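Local coordinates for putative type VI secretion protein (Escherichia coli, PDB 4HH5) that forms the N-terminal domain of the ClpV1 ATPase of a type VI secretion system, a ClpA/ClpB-family protein that probably binds and hydrolyses ATP, at residues A[12-20]-A[111-119]; A[39-49]-A[66-77]. One frame throughout, in Å; residues are numbered along the deposited sequence. Where two conformers were deposited one is given.

Interaction 1 (A[12-20]-A[111-119]); sequences LRRLNHYCA and EHIRSVHLL
A single beta bridge joins L15 and I113 where two loops run side by side in the Clp N-terminal domain. Residues 15-16 link helix 2-14 to helix 17-32, and residues 111-114 lead into helix 115-124. I113 N donates to R14 O at 2.8 Å, from above the carbonyl plane. I113 O accepts from N16 N at 2.9 Å, in a nearly straight bond (163° at the hydrogen). I113 is thus gripped by both its backbone N and O. R14 O also takes a CA-H...O contact from H112 CA at 3.2 Å, and it lies at the edge of the H112 ring, in its plane.

Among the side chains, L15 CD2 lies 4.0 Å from I113 CB. R14 CB rests against I113 CD1. The R14 chain passes E111 O with its CG, runs extended to NE, and makes a cation-pi contact with W102.

N16 is the N-cap of helix 17-32. Its CG sits between the backbone N and the carbonyl carbon (chi1 68°), which turns OD1 back to accept from C19 N at 3.0 Å. The other end of the amide, ND2, lies 3.5 Å from R114 CB and bonds to E158. C19 SG lies 3.3 Å from S115 N, a close contact not counted as a hydrogen bond. It also packs on L118 CD1 at 3.9 Å.

R114 stands at the N-cap position of helix 115-124. Its backbone N donates to the H117 ring at ND1, and its guanidinium forms salt bridges with D54 and D153. Two backbone bonds therefore fix the loops to each other. Beside them, N16 OD1 caps helix 17-32, and C19 SG packs against the first turn of helix 115-124.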
loop_
_atom_site.group_PDB
_atom_site.type_symbol
_atom_site.label_atom_id
_atom_site.label_comp_id
_atom_site.label_asym_id
_atom_site.label_seq_id
_atom_site.Cartn_x
_atom_site.Cartn_y
_atom_site.Cartn_z
ATOM N N LEU A 12 11.340 5.814 0.317
ATOM C CA LEU A 12 10.312 6.498 1.124
ATOM C C LEU A 12 9.994 7.885 0.567
ATOM O O LEU A 12 8.825 8.276 0.539
ATOM C CB LEU A 12 10.742 6.620 2.594
ATOM C CG LEU A 12 10.832 5.336 3.404
ATOM C CD1 LEU A 12 11.306 5.631 4.803
ATOM C CD2 LEU A 12 9.485 4.604 3.459
ATOM N N ARG A 13 11.029 8.613 0.086
ATOM C CA ARG A 13 10.840 9.937 -0.514
ATOM C C ARG A 13 10.101 9.876 -1.862
ATOM O O ARG A 13 9.567 10.893 -2.305
ATOM C CB ARG A 13 12.176 10.667 -0.690
ATOM C CG ARG A 13 12.813 11.097 0.624
ATOM C CD ARG A 13 13.923 12.136 0.426
ATOM N NE ARG A 13 14.942 11.733 -0.558
ATOM C CZ ARG A 13 15.949 10.896 -0.318
ATOM N NH1 ARG A 13 16.071 10.316 0.870
ATOM N NH2 ARG A 13 16.819 10.606 -1.272
ATOM N N ARG A 14 10.078 8.705 -2.516
ATOM C CA ARG A 14 9.390 8.549 -3.802
ATOM C C ARG A 14 7.880 8.373 -3.655
ATOM O O ARG A 14 7.137 8.589 -4.616
ATOM C CB ARG A 14 10.006 7.403 -4.603
ATOM C CG ARG A 14 11.208 7.874 -5.400
ATOM C CD ARG A 14 12.065 6.712 -5.779
ATOM N NE ARG A 14 13.368 7.150 -6.272
ATOM C CZ ARG A 14 14.503 6.501 -6.038
ATOM N NH1 ARG A 14 14.502 5.382 -5.324
ATOM N NH2 ARG A 14 15.648 6.966 -6.515
ATOM N N LEU A 15 7.422 7.988 -2.461
ATOM C CA LEU A 15 5.989 7.830 -2.189
ATOM C C LEU A 15 5.286 9.158 -2.406
ATOM O O LEU A 15 5.800 10.208 -1.982
ATOM C CB LEU A 15 5.747 7.389 -0.742
ATOM C CG LEU A 15 6.175 5.980 -0.370
ATOM C CD1 LEU A 15 6.151 5.795 1.136
ATOM C CD2 LEU A 15 5.311 4.929 -1.072
ATOM N N ASN A 16 4.124 9.124 -3.079
ATOM C CA ASN A 16 3.352 10.348 -3.247
ATOM C C ASN A 16 2.786 10.695 -1.854
ATOM O O ASN A 16 2.915 9.877 -0.930
ATOM C CB ASN A 16 2.254 10.187 -4.320
ATOM C CG ASN A 16 1.116 9.250 -3.964
ATOM O OD1 ASN A 16 1.069 8.623 -2.898
ATOM N ND2 ASN A 16 0.177 9.131 -4.866
ATOM N N HIS A 17 2.178 11.878 -1.709
ATOM C CA HIS A 17 1.648 12.328 -0.426
ATOM C C HIS A 17 0.562 11.463 0.216
ATOM O O HIS A 17 0.603 11.245 1.425
ATOM C CB HIS A 17 1.369 13.837 -0.420
ATOM C CG HIS A 17 2.623 14.657 -0.548
ATOM N ND1 HIS A 17 3.803 14.289 0.087
ATOM C CD2 HIS A 17 2.837 15.806 -1.227
ATOM C CE1 HIS A 17 4.690 15.213 -0.239
ATOM N NE2 HIS A 17 4.158 16.151 -1.016
ATOM N N TYR A 18 -0.335 10.891 -0.597
ATOM C CA TYR A 18 -1.407 9.987 -0.157
ATOM C C TYR A 18 -0.839 8.721 0.537
ATOM O O TYR A 18 -1.232 8.404 1.662
ATOM C CB TYR A 18 -2.266 9.599 -1.368
ATOM C CG TYR A 18 -3.545 8.885 -1.017
ATOM C CD1 TYR A 18 -4.691 9.595 -0.683
ATOM C CD2 TYR A 18 -3.622 7.497 -1.046
ATOM C CE1 TYR A 18 -5.879 8.942 -0.366
ATOM C CE2 TYR A 18 -4.801 6.831 -0.707
ATOM C CZ TYR A 18 -5.929 7.561 -0.369
ATOM O OH TYR A 18 -7.103 6.923 -0.060
ATOM N N CYS A 19 0.104 8.039 -0.135
ATOM C CA CYS A 19 0.777 6.828 0.348
ATOM C C CYS A 19 1.675 7.104 1.531
ATOM O O CYS A 19 1.769 6.246 2.402
ATOM C CB CYS A 19 1.545 6.136 -0.771
ATOM S SG CYS A 19 0.491 5.408 -2.040
ATOM N N ALA A 20 2.391 8.249 1.530
ATOM C CA ALA A 20 3.264 8.635 2.640
ATOM C C ALA A 20 2.446 8.883 3.909
ATOM O O ALA A 20 2.809 8.371 4.970
ATOM C CB ALA A 20 4.089 9.865 2.284
ATOM N N GLU A 111 8.003 8.916 -11.576
ATOM C CA GLU A 111 8.997 9.389 -10.594
ATOM C C GLU A 111 8.508 9.176 -9.169
ATOM O O GLU A 111 9.309 9.233 -8.233
ATOM C CB GLU A 111 9.294 10.889 -10.791
ATOM C CG GLU A 111 9.794 11.273 -12.173
ATOM C CD GLU A 111 11.283 11.116 -12.414
ATOM O OE1 GLU A 111 12.082 11.549 -11.550
ATOM O OE2 GLU A 111 11.651 10.618 -13.502
ATOM N N HIS A 112 7.188 8.970 -9.005
ATOM C CA HIS A 112 6.541 8.793 -7.708
ATOM C C HIS A 112 5.740 7.508 -7.596
ATOM O O HIS A 112 5.205 7.021 -8.591
ATOM C CB HIS A 112 5.661 10.005 -7.368
ATOM C CG HIS A 112 6.458 11.253 -7.153
ATOM N ND1 HIS A 112 6.513 12.243 -8.110
ATOM C CD2 HIS A 112 7.258 11.599 -6.117
ATOM C CE1 HIS A 112 7.331 13.164 -7.625
ATOM N NE2 HIS A 112 7.792 12.824 -6.424
ATOM N N ILE A 113 5.649 6.974 -6.373
ATOM C CA ILE A 113 4.907 5.751 -6.094
ATOM C C ILE A 113 3.499 6.097 -5.632
ATOM O O ILE A 113 3.333 6.852 -4.670
ATOM C CB ILE A 113 5.633 4.847 -5.058
ATOM C CG1 ILE A 113 7.123 4.629 -5.421
ATOM C CG2 ILE A 113 4.901 3.507 -4.872
ATOM C CD1 ILE A 113 7.961 4.031 -4.260
ATOM N N ARG A 114 2.488 5.505 -6.290
ATOM C CA ARG A 114 1.087 5.678 -5.907
ATOM C C ARG A 114 0.514 4.332 -5.492
ATOM O O ARG A 114 1.179 3.311 -5.707
ATOM C CB ARG A 114 0.265 6.402 -6.985
ATOM C CG ARG A 114 0.253 5.775 -8.350
ATOM C CD ARG A 114 -0.245 6.764 -9.378
ATOM N NE ARG A 114 -1.691 6.986 -9.277
ATOM C CZ ARG A 114 -2.380 7.762 -10.103
ATOM N NH1 ARG A 114 -1.764 8.403 -11.091
ATOM N NH2 ARG A 114 -3.693 7.900 -9.952
ATOM N N SER A 115 -0.695 4.301 -4.884
ATOM C CA SER A 115 -1.252 3.021 -4.421
ATOM C C SER A 115 -1.464 1.974 -5.502
ATOM O O SER A 115 -1.318 0.789 -5.217
ATOM C CB SER A 115 -2.486 3.205 -3.541
ATOM O OG SER A 115 -3.570 3.750 -4.269
ATOM N N VAL A 116 -1.721 2.394 -6.755
ATOM C CA VAL A 116 -1.869 1.443 -7.868
ATOM C C VAL A 116 -0.565 0.664 -8.110
ATOM O O VAL A 116 -0.631 -0.481 -8.537
ATOM C CB VAL A 116 -2.450 2.076 -9.167
ATOM C CG1 VAL A 116 -1.421 2.957 -9.878
ATOM C CG2 VAL A 116 -2.988 1.000 -10.111
ATOM N N HIS A 117 0.610 1.278 -7.817
ATOM C CA HIS A 117 1.919 0.618 -7.968
ATOM C C HIS A 117 2.119 -0.399 -6.862
ATOM O O HIS A 117 2.697 -1.455 -7.108
ATOM C CB HIS A 117 3.079 1.630 -8.004
ATOM C CG HIS A 117 2.949 2.641 -9.103
ATOM N ND1 HIS A 117 3.191 3.981 -8.877
ATOM C CD2 HIS A 117 2.608 2.468 -10.403
ATOM C CE1 HIS A 117 2.993 4.583 -10.041
ATOM N NE2 HIS A 117 2.622 3.712 -10.983
ATOM N N LEU A 118 1.611 -0.098 -5.653
ATOM C CA LEU A 118 1.643 -1.034 -4.525
ATOM C C LEU A 118 0.728 -2.205 -4.885
ATOM O O LEU A 118 1.062 -3.350 -4.597
ATOM C CB LEU A 118 1.139 -0.369 -3.226
ATOM C CG LEU A 118 1.884 0.899 -2.747
ATOM C CD1 LEU A 118 1.148 1.553 -1.575
ATOM C CD2 LEU A 118 3.305 0.580 -2.321
ATOM N N LEU A 119 -0.406 -1.917 -5.570
ATOM C CA LEU A 119 -1.338 -2.955 -5.997
ATOM C C LEU A 119 -0.719 -3.821 -7.089
ATOM O O LEU A 119 -0.829 -5.047 -7.030
ATOM C CB LEU A 119 -2.687 -2.366 -6.437
ATOM C CG LEU A 119 -3.786 -3.380 -6.697
ATOM C CD1 LEU A 119 -4.152 -4.144 -5.425
ATOM C CD2 LEU A 119 -4.999 -2.708 -7.263
#

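Interaction 2 (A[39-49]-A[66-77]); sequences TPEHWLLKLLE and MDAIWQSLLGWL
Two helices of the Clp N-terminal domain pack as an inclined, roughly antiparallel pair, with a knob-into-hole contact at its centre. Segments 40-49 and 66-77 run at 140° to each other, N-to-C, and their axes approach to 10.1 Å. The knob, L73, sits among E41, L44, L45 and L48, with CD1 on L48 CD1 at 3.8 Å and CD2 near E41 O. L45 and L73 lie alongside each other, pointing opposite ways, with L45 CD1 near L73 CB.

W76 covers the N-terminal end of helix 40-49. Its CG is anti to the backbone N (chi1 179°), which lays the indole across E41. E41 CB stands over the six-membered ring of W76, 3.5 Å from its centroid and almost on the ring normal. The E41 chain bends at chi2 (85°), stacking its carboxylate nearly parallel to the indole. E41 OE2 is held by the backbone N of R130. The W76 ring turns an edge to the face of H42, a T-shaped pair with centroids 5.1 Å apart. H42 ND1 accepts from T39 N at 3.1 Å, in the ring plane, as half of a capping box. The return bond, H42 N to T39 OG1, is less certain. L77 CD1 touches the H42 ring, 3.6 Å from CD2.

Toward the other end, W70 lies against L45, with CZ3 3.7 Å from L45 CG. L45 O meets the edge of the W70 ring in its plane. L48 branches between M66 and I69, its CD2 lying 3.8 Å from M66 CE and its CD1 against I69 CG2.

Helix 66-78 thus covers one flank of helix 40-50. On its other flanks, H42 and L47 meet helix 17-32, P40 and W43 meet helix 92-107, and L44, L47 and L48 meet helix 54-61.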
loop_
_atom_site.group_PDB
_atom_site.type_symbol
_atom_site.label_atom_id
_atom_site.label_comp_id
_atom_site.label_asym_id
_atom_site.label_seq_id
_atom_site.Cartn_x
_atom_site.Cartn_y
_atom_site.Cartn_z
ATOM N N THR A 39 3.436 -3.681 8.809
ATOM C CA THR A 39 3.202 -4.637 7.728
ATOM C C THR A 39 2.408 -4.015 6.559
ATOM O O THR A 39 1.764 -2.975 6.764
ATOM C CB THR A 39 2.428 -5.843 8.273
ATOM O OG1 THR A 39 1.097 -5.419 8.552
ATOM C CG2 THR A 39 3.086 -6.490 9.501
ATOM N N PRO A 40 2.363 -4.665 5.355
ATOM C CA PRO A 40 1.529 -4.123 4.265
ATOM C C PRO A 40 0.057 -4.067 4.652
ATOM O O PRO A 40 -0.640 -3.196 4.162
ATOM C CB PRO A 40 1.764 -5.101 3.104
ATOM C CG PRO A 40 3.034 -5.803 3.434
ATOM C CD PRO A 40 3.050 -5.902 4.927
ATOM N N GLU A 41 -0.406 -4.961 5.564
ATOM C CA GLU A 41 -1.793 -4.954 6.044
ATOM C C GLU A 41 -2.085 -3.663 6.811
ATOM O O GLU A 41 -3.158 -3.087 6.614
ATOM C CB GLU A 41 -2.119 -6.187 6.905
ATOM C CG GLU A 41 -2.180 -7.496 6.134
ATOM C CD GLU A 41 -0.866 -8.223 5.919
ATOM O OE1 GLU A 41 0.214 -7.650 6.197
ATOM O OE2 GLU A 41 -0.923 -9.389 5.475
ATOM N N HIS A 42 -1.123 -3.193 7.664
ATOM C CA HIS A 42 -1.262 -1.931 8.415
ATOM C C HIS A 42 -1.396 -0.765 7.424
ATOM O O HIS A 42 -2.237 0.121 7.616
ATOM C CB HIS A 42 -0.052 -1.670 9.327
ATOM C CG HIS A 42 0.011 -2.529 10.556
ATOM N ND1 HIS A 42 0.956 -3.534 10.686
ATOM C CD2 HIS A 42 -0.719 -2.465 11.693
ATOM C CE1 HIS A 42 0.748 -4.071 11.880
ATOM N NE2 HIS A 42 -0.240 -3.459 12.528
ATOM N N TRP A 43 -0.569 -0.783 6.366
ATOM C CA TRP A 43 -0.559 0.226 5.312
ATOM C C TRP A 43 -1.864 0.224 4.521
ATOM O O TRP A 43 -2.443 1.288 4.324
ATOM C CB TRP A 43 0.634 0.008 4.383
ATOM C CG TRP A 43 1.077 1.225 3.619
ATOM C CD1 TRP A 43 0.575 2.494 3.708
ATOM C CD2 TRP A 43 2.141 1.280 2.661
ATOM N NE1 TRP A 43 1.255 3.331 2.854
ATOM C CE2 TRP A 43 2.234 2.613 2.211
ATOM C CE3 TRP A 43 3.046 0.331 2.158
ATOM C CZ2 TRP A 43 3.201 3.025 1.293
ATOM C CZ3 TRP A 43 4.010 0.742 1.252
ATOM C CH2 TRP A 43 4.080 2.076 0.830
ATOM N N LEU A 44 -2.338 -0.960 4.074
ATOM C CA LEU A 44 -3.590 -1.083 3.302
ATOM C C LEU A 44 -4.795 -0.585 4.095
ATOM O O LEU A 44 -5.650 0.096 3.531
ATOM C CB LEU A 44 -3.827 -2.522 2.793
ATOM C CG LEU A 44 -2.873 -3.019 1.692
ATOM C CD1 LEU A 44 -2.865 -4.532 1.625
ATOM C CD2 LEU A 44 -3.218 -2.432 0.325
ATOM N N LEU A 45 -4.832 -0.878 5.408
ATOM C CA LEU A 45 -5.898 -0.426 6.299
ATOM C C LEU A 45 -5.970 1.108 6.250
ATOM O O LEU A 45 -7.044 1.660 6.042
ATOM C CB LEU A 45 -5.612 -0.916 7.730
ATOM C CG LEU A 45 -6.672 -0.642 8.803
ATOM C CD1 LEU A 45 -6.783 -1.797 9.737
ATOM C CD2 LEU A 45 -6.317 0.589 9.631
ATOM N N LYS A 46 -4.818 1.781 6.424
ATOM C CA LYS A 46 -4.733 3.237 6.421
ATOM C C LYS A 46 -4.970 3.845 5.060
ATOM O O LYS A 46 -5.568 4.920 4.991
ATOM C CB LYS A 46 -3.440 3.735 7.064
ATOM C CG LYS A 46 -3.440 3.556 8.583
ATOM C CD LYS A 46 -4.298 4.620 9.272
ATOM C CE LYS A 46 -4.654 4.240 10.684
ATOM N NZ LYS A 46 -5.595 5.216 11.286
ATOM N N LEU A 47 -4.579 3.141 3.978
ATOM C CA LEU A 47 -4.868 3.614 2.623
ATOM C C LEU A 47 -6.392 3.635 2.400
ATOM O O LEU A 47 -6.938 4.655 1.977
ATOM C CB LEU A 47 -4.173 2.751 1.556
ATOM C CG LEU A 47 -2.661 2.976 1.362
ATOM C CD1 LEU A 47 -2.032 1.778 0.637
ATOM C CD2 LEU A 47 -2.383 4.256 0.560
ATOM N N LEU A 48 -7.074 2.525 2.741
ATOM C CA LEU A 48 -8.530 2.404 2.616
ATOM C C LEU A 48 -9.248 3.355 3.562
ATOM O O LEU A 48 -10.321 3.848 3.222
ATOM C CB LEU A 48 -9.005 0.953 2.834
ATOM C CG LEU A 48 -8.510 -0.103 1.835
ATOM C CD1 LEU A 48 -8.962 -1.472 2.255
ATOM C CD2 LEU A 48 -8.984 0.189 0.398
ATOM N N GLU A 49 -8.638 3.657 4.730
ATOM C CA GLU A 49 -9.204 4.611 5.681
ATOM C C GLU A 49 -9.258 6.033 5.104
ATOM O O GLU A 49 -10.202 6.779 5.383
ATOM C CB GLU A 49 -8.450 4.589 7.002
ATOM C CG GLU A 49 -9.213 5.315 8.084
ATOM C CD GLU A 49 -8.792 4.989 9.497
ATOM O OE1 GLU A 49 -7.848 4.188 9.672
ATOM O OE2 GLU A 49 -9.443 5.507 10.431
ATOM N N MET A 66 -16.164 -3.690 -0.238
ATOM C CA MET A 66 -15.178 -2.947 0.561
ATOM C C MET A 66 -15.317 -3.206 2.050
ATOM O O MET A 66 -14.308 -3.186 2.762
ATOM C CB MET A 66 -15.233 -1.431 0.280
ATOM C CG MET A 66 -15.039 -1.062 -1.180
ATOM S SD MET A 66 -13.464 -1.623 -1.881
ATOM C CE MET A 66 -12.382 -0.336 -1.297
ATOM N N ASP A 67 -16.558 -3.431 2.522
ATOM C CA ASP A 67 -16.847 -3.719 3.932
ATOM C C ASP A 67 -16.161 -5.002 4.367
ATOM O O ASP A 67 -15.562 -5.013 5.433
ATOM C CB ASP A 67 -18.365 -3.802 4.199
ATOM C CG ASP A 67 -19.069 -2.462 4.332
ATOM O OD1 ASP A 67 -18.522 -1.448 3.841
ATOM O OD2 ASP A 67 -20.177 -2.427 4.919
ATOM N N ALA A 68 -16.230 -6.068 3.535
ATOM C CA ALA A 68 -15.593 -7.356 3.821
ATOM C C ALA A 68 -14.064 -7.220 3.849
ATOM O O ALA A 68 -13.420 -7.844 4.690
ATOM C CB ALA A 68 -16.026 -8.404 2.817
ATOM N N ILE A 69 -13.489 -6.363 2.977
ATOM C CA ILE A 69 -12.039 -6.123 2.960
ATOM C C ILE A 69 -11.628 -5.437 4.259
ATOM O O ILE A 69 -10.652 -5.852 4.879
ATOM C CB ILE A 69 -11.569 -5.323 1.710
ATOM C CG1 ILE A 69 -11.945 -6.049 0.392
ATOM C CG2 ILE A 69 -10.055 -5.052 1.783
ATOM C CD1 ILE A 69 -11.803 -5.203 -0.877
ATOM N N TRP A 70 -12.377 -4.386 4.662
ATOM C CA TRP A 70 -12.130 -3.632 5.892
ATOM C C TRP A 70 -12.204 -4.559 7.112
ATOM O O TRP A 70 -11.306 -4.518 7.947
ATOM C CB TRP A 70 -13.135 -2.468 6.040
ATOM C CG TRP A 70 -12.964 -1.701 7.321
ATOM C CD1 TRP A 70 -13.724 -1.803 8.447
ATOM C CD2 TRP A 70 -11.897 -0.799 7.636
ATOM N NE1 TRP A 70 -13.219 -0.986 9.434
ATOM C CE2 TRP A 70 -12.095 -0.362 8.964
ATOM C CE3 TRP A 70 -10.796 -0.303 6.916
ATOM C CZ2 TRP A 70 -11.228 0.542 9.592
ATOM C CZ3 TRP A 70 -9.959 0.616 7.529
ATOM C CH2 TRP A 70 -10.177 1.028 8.851
ATOM N N GLN A 71 -13.260 -5.388 7.204
ATOM C CA GLN A 71 -13.457 -6.337 8.314
ATOM C C GLN A 71 -12.336 -7.376 8.408
ATOM O O GLN A 71 -11.917 -7.718 9.509
ATOM C CB GLN A 71 -14.829 -7.023 8.223
ATOM C CG GLN A 71 -16.014 -6.123 8.600
ATOM C CD GLN A 71 -16.001 -5.648 10.038
ATOM O OE1 GLN A 71 -15.686 -6.396 10.974
ATOM N NE2 GLN A 71 -16.363 -4.390 10.245
ATOM N N SER A 72 -11.834 -7.848 7.251
ATOM C CA SER A 72 -10.736 -8.820 7.180
ATOM C C SER A 72 -9.454 -8.202 7.731
ATOM O O SER A 72 -8.724 -8.866 8.468
ATOM C CB SER A 72 -10.527 -9.271 5.737
ATOM O OG SER A 72 -11.712 -9.885 5.253
ATOM N N LEU A 73 -9.206 -6.914 7.401
ATOM C CA LEU A 73 -8.044 -6.170 7.876
ATOM C C LEU A 73 -8.134 -5.916 9.371
ATOM O O LEU A 73 -7.117 -6.050 10.056
ATOM C CB LEU A 73 -7.825 -4.866 7.085
ATOM C CG LEU A 73 -7.269 -5.025 5.664
ATOM C CD1 LEU A 73 -7.414 -3.736 4.883
ATOM C CD2 LEU A 73 -5.794 -5.460 5.671
ATOM N N LEU A 74 -9.358 -5.644 9.893
ATOM C CA LEU A 74 -9.593 -5.459 11.333
ATOM C C LEU A 74 -9.328 -6.757 12.082
ATOM O O LEU A 74 -8.736 -6.725 13.163
ATOM C CB LEU A 74 -11.034 -5.033 11.625
ATOM C CG LEU A 74 -11.422 -3.582 11.442
ATOM C CD1 LEU A 74 -12.809 -3.366 11.977
ATOM C CD2 LEU A 74 -10.465 -2.645 12.163
ATOM N N GLY A 75 -9.798 -7.868 11.506
ATOM C CA GLY A 75 -9.631 -9.214 12.040
ATOM C C GLY A 75 -8.166 -9.581 12.111
ATOM O O GLY A 75 -7.700 -10.087 13.135
ATOM N N TRP A 76 -7.427 -9.280 11.031
ATOM C CA TRP A 76 -5.991 -9.497 10.932
ATOM C C TRP A 76 -5.274 -8.648 11.991
ATOM O O TRP A 76 -4.371 -9.153 12.652
ATOM C CB TRP A 76 -5.481 -9.159 9.516
ATOM C CG TRP A 76 -4.000 -9.332 9.361
ATOM C CD1 TRP A 76 -3.348 -10.435 8.896
ATOM C CD2 TRP A 76 -2.985 -8.385 9.720
ATOM N NE1 TRP A 76 -1.991 -10.227 8.923
ATOM C CE2 TRP A 76 -1.739 -8.983 9.443
ATOM C CE3 TRP A 76 -3.007 -7.085 10.268
ATOM C CZ2 TRP A 76 -0.527 -8.326 9.677
ATOM C CZ3 TRP A 76 -1.809 -6.447 10.529
ATOM C CH2 TRP A 76 -0.586 -7.062 10.226
ATOM N N LEU A 77 -5.682 -7.372 12.152
ATOM C CA LEU A 77 -5.118 -6.419 13.115
ATOM C C LEU A 77 -5.258 -6.922 14.562
ATOM O O LEU A 77 -4.284 -6.904 15.322
ATOM C CB LEU A 77 -5.802 -5.046 12.945
ATOM C CG LEU A 77 -5.203 -3.857 13.700
ATOM C CD1 LEU A 77 -3.917 -3.372 13.039
ATOM C CD2 LEU A 77 -6.206 -2.713 13.790
#

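How the interactions relate
Helix 40-50 connects the two contacts. From it, W43 reaches interaction 1: NE1 probably bonds to C19 O, and CH2 packs on L15 CD2 and L118 CD2. Y18 OH likewise probably bonds to L47 O. Both contacts are partly buried, on opposite sides of the chain's centre. Interaction 1 is held by backbone bonds between loops, with I113 and L15 as its apolar part. Interaction 2 rests on leucine and tryptophan contacts between helices, with a capping box at one end and the K46-E49 salt bridge near the other. Along the sequence, both segments of interaction 2 fall between those of interaction 1.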